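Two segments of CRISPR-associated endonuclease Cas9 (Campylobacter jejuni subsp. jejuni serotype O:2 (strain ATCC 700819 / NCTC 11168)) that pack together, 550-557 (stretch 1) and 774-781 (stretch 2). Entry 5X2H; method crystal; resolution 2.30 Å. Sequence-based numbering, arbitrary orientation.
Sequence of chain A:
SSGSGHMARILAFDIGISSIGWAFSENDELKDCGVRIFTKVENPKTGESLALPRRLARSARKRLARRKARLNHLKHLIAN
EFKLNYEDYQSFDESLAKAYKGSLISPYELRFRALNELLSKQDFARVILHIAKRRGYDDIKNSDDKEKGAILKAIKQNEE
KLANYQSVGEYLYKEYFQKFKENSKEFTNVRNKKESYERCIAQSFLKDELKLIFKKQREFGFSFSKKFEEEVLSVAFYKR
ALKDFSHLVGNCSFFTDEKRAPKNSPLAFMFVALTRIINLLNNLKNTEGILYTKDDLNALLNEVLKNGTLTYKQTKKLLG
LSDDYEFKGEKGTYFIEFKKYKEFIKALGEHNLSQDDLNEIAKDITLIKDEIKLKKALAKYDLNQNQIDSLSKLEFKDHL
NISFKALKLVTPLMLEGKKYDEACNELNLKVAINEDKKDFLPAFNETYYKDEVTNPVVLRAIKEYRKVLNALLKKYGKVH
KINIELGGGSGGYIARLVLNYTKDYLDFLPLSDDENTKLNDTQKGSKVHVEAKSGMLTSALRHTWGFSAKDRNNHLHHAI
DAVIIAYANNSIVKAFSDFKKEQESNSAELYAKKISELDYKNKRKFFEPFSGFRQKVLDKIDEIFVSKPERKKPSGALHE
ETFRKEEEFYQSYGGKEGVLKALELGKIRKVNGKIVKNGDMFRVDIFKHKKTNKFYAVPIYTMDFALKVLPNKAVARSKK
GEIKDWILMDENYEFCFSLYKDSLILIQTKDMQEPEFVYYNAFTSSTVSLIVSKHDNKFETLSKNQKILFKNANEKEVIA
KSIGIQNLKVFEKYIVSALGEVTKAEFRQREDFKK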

# COMPACT_ATOMS: atom_id res chain seq x y z
N LYS A 550 24.87 4.52 26.37
CA LYS A 550 24.79 3.33 27.21
C LYS A 550 24.65 2.07 26.37
O LYS A 550 25.60 1.29 26.25
CB LYS A 550 23.62 3.45 28.19
N ASP A 551 23.47 1.86 25.78
CA ASP A 551 23.16 0.64 25.04
C ASP A 551 22.65 0.98 23.65
O ASP A 551 21.62 0.47 23.20
CB ASP A 551 22.15 -0.21 25.81
CG ASP A 551 22.76 -0.90 27.01
OD1 ASP A 551 23.97 -1.19 26.98
OD2 ASP A 551 22.02 -1.14 27.99
N ARG A 552 23.39 1.83 22.94
CA ARG A 552 22.94 2.29 21.63
C ARG A 552 22.89 1.17 20.60
O ARG A 552 22.17 1.29 19.60
CB ARG A 552 23.85 3.42 21.13
N ASN A 553 23.63 0.08 20.81
CA ASN A 553 23.73 -0.99 19.82
C ASN A 553 22.78 -2.15 20.07
O ASN A 553 22.68 -3.04 19.21
CB ASN A 553 25.17 -1.52 19.77
N ASN A 554 22.07 -2.17 21.19
CA ASN A 554 21.13 -3.24 21.50
C ASN A 554 19.74 -2.67 21.73
O ASN A 554 19.52 -1.45 21.67
CB ASN A 554 21.61 -4.06 22.70
CG ASN A 554 21.78 -3.22 23.95
OD1 ASN A 554 20.80 -2.85 24.59
ND2 ASN A 554 23.03 -2.95 24.31
N HIS A 555 18.79 -3.56 22.01
CA HIS A 555 17.38 -3.20 22.12
C HIS A 555 17.02 -2.52 23.44
O HIS A 555 15.94 -1.93 23.54
CB HIS A 555 16.50 -4.45 21.95
CG HIS A 555 16.58 -5.07 20.59
ND1 HIS A 555 16.61 -4.32 19.43
CD2 HIS A 555 16.63 -6.36 20.20
CE1 HIS A 555 16.67 -5.12 18.39
NE2 HIS A 555 16.69 -6.37 18.83
N LEU A 556 17.89 -2.59 24.45
CA LEU A 556 17.53 -2.09 25.77
C LEU A 556 17.47 -0.57 25.84
O LEU A 556 16.84 -0.03 26.76
CB LEU A 556 18.50 -2.62 26.82
CG LEU A 556 18.52 -4.14 27.03
CD1 LEU A 556 19.60 -4.53 28.02
CD2 LEU A 556 17.16 -4.63 27.49
N HIS A 557 18.10 0.14 24.90
CA HIS A 557 18.14 1.60 24.99
C HIS A 557 16.78 2.24 24.73
O HIS A 557 16.61 3.42 25.06
CB HIS A 557 19.17 2.17 24.02
CG HIS A 557 18.67 2.33 22.62
ND1 HIS A 557 18.66 1.29 21.70
CD2 HIS A 557 18.16 3.41 21.97
CE1 HIS A 557 18.17 1.73 20.56
NE2 HIS A 557 17.86 3.01 20.69
N LYS A 774 19.70 -13.58 20.43
CA LYS A 774 19.50 -13.20 21.82
C LYS A 774 18.45 -12.10 21.91
O LYS A 774 18.39 -11.22 21.05
CB LYS A 774 20.82 -12.73 22.43
CG LYS A 774 20.78 -12.47 23.93
CD LYS A 774 22.19 -12.44 24.51
CE LYS A 774 22.19 -12.12 25.99
NZ LYS A 774 22.02 -10.67 26.25
N HIS A 775 17.63 -12.16 22.96
CA HIS A 775 16.44 -11.30 23.03
C HIS A 775 16.80 -9.83 22.91
O HIS A 775 16.19 -9.09 22.13
CB HIS A 775 15.68 -11.58 24.33
CG HIS A 775 16.35 -11.04 25.56
ND1 HIS A 775 17.38 -11.70 26.20
CD2 HIS A 775 16.15 -9.90 26.26
CE1 HIS A 775 17.78 -10.99 27.24
NE2 HIS A 775 17.05 -9.90 27.30
N ASP A 776 17.81 -9.38 23.66
CA ASP A 776 18.19 -7.97 23.67
C ASP A 776 19.27 -7.64 22.66
O ASP A 776 19.57 -6.46 22.47
CB ASP A 776 18.66 -7.56 25.08
CG ASP A 776 19.78 -8.44 25.60
OD1 ASP A 776 20.21 -9.36 24.88
OD2 ASP A 776 20.23 -8.21 26.74
N ASN A 777 19.84 -8.65 22.00
CA ASN A 777 20.94 -8.45 21.05
C ASN A 777 22.10 -7.69 21.70
O ASN A 777 22.78 -6.89 21.06
CB ASN A 777 20.46 -7.75 19.78
CG ASN A 777 21.42 -7.92 18.62
OD1 ASN A 777 21.55 -9.01 18.07
ND2 ASN A 777 22.11 -6.85 18.25
N LYS A 778 22.32 -7.94 22.99
CA LYS A 778 23.35 -7.26 23.75
C LYS A 778 24.56 -8.19 23.89
O LYS A 778 24.44 -9.29 24.42
CB LYS A 778 22.83 -6.85 25.13
CG LYS A 778 23.74 -5.90 25.88
CD LYS A 778 23.15 -5.55 27.24
CE LYS A 778 24.01 -4.55 27.99
NZ LYS A 778 23.48 -4.30 29.36
N PHE A 779 25.71 -7.73 23.40
CA PHE A 779 26.93 -8.52 23.39
C PHE A 779 27.69 -8.46 24.71
O PHE A 779 28.42 -9.41 25.03
CB PHE A 779 27.84 -8.05 22.24
CG PHE A 779 29.20 -8.70 22.23
CD1 PHE A 779 29.36 -9.99 21.75
CD2 PHE A 779 30.31 -8.01 22.68
CE1 PHE A 779 30.60 -10.59 21.74
CE2 PHE A 779 31.56 -8.60 22.67
CZ PHE A 779 31.71 -9.89 22.19
N GLU A 780 27.53 -7.39 25.48
CA GLU A 780 28.39 -7.15 26.63
C GLU A 780 28.02 -8.00 27.84
O GLU A 780 28.89 -8.32 28.66
CB GLU A 780 28.37 -5.67 27.01
CG GLU A 780 28.96 -4.73 25.95
CD GLU A 780 28.00 -4.44 24.80
OE1 GLU A 780 26.89 -5.02 24.77
OE2 GLU A 780 28.37 -3.65 23.91
N THR A 781 26.75 -8.38 27.98
CA THR A 781 26.31 -9.19 29.12
C THR A 781 26.46 -10.68 28.87
O THR A 781 25.99 -11.48 29.70
CB THR A 781 24.84 -8.88 29.45
OG1 THR A 781 24.03 -9.06 28.29
CG2 THR A 781 24.70 -7.45 29.96

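A single hydrogen bond joins these two loops, and it runs from backbone to backbone: His555 N donates to Asp776 O at 3.0 Å, with an N-H...O angle of 179°, almost perfectly straight. Neither segment contributes a strand to the contact, so the bond stands alone rather than as a rung of a sheet, and packing around it accompanies the bond; the two segments together bury 382 Å².

The donor is presented by a turn. Residues Asp551 to Asn554 form a type I turn, closed by a weak bond from Asn554 N to Asp551 O (3.3 Å), and the chain then leads into a helix. Asn554, buried and with chi1 in the p rotamer, caps this start: its OD1 accepts from Leu556 N at 2.9 Å, while its ND2 gives a weak bond to Asp551 OD1 at 3.3 Å. An asparagine suits the site because one amide both accepts and donates. Its CB points toward the partner loop and lies 3.2 Å from Asp776 O, the same carbonyl that receives the hydrogen bond; its ND2 also packs against the aliphatic chain of Lys778, 3.4 Å from CG.

The acceptor loop is braced from within. Lys774 NZ forms a salt bridge with Asp776 OD1 (2.6 Å), and that same oxygen accepts from Lys778 N at 3.2 Å. Asn777 N bonds to Lys774 O at 3.1 Å, tightening the bend, and Asn777 has positive phi and psi (54°/35°), a conformation asparagine tolerates well. The carboxylate of the buried Asp776 is thus matched by a positive charge and a backbone amide inside its own loop.

Lys778 is fully extended, all four chi angles t, and serves the contact along its length. Its methylenes offer a nonpolar surface, with CD 3.8 Å from Leu556 CD1, and its ammonium reaches Asp551, where NZ and OD2 make a long salt bridge of 3.7 Å. Leu556, also buried, packs against both this chain and Asp776: its CG sits 3.9 Å from Asp776 CB. A branched aliphatic side chain fits here, since it meets only carbon at these two closest approaches.

Beyond the hydrogen bond, His555 contributes its ring. With chi1 in the m rotamer, His555 has His775 O at the edge of its ring, near the plane, 3.4 Å from His555 CD2; Asn777 CB lies obliquely, 4.1 Å from His555 CD2.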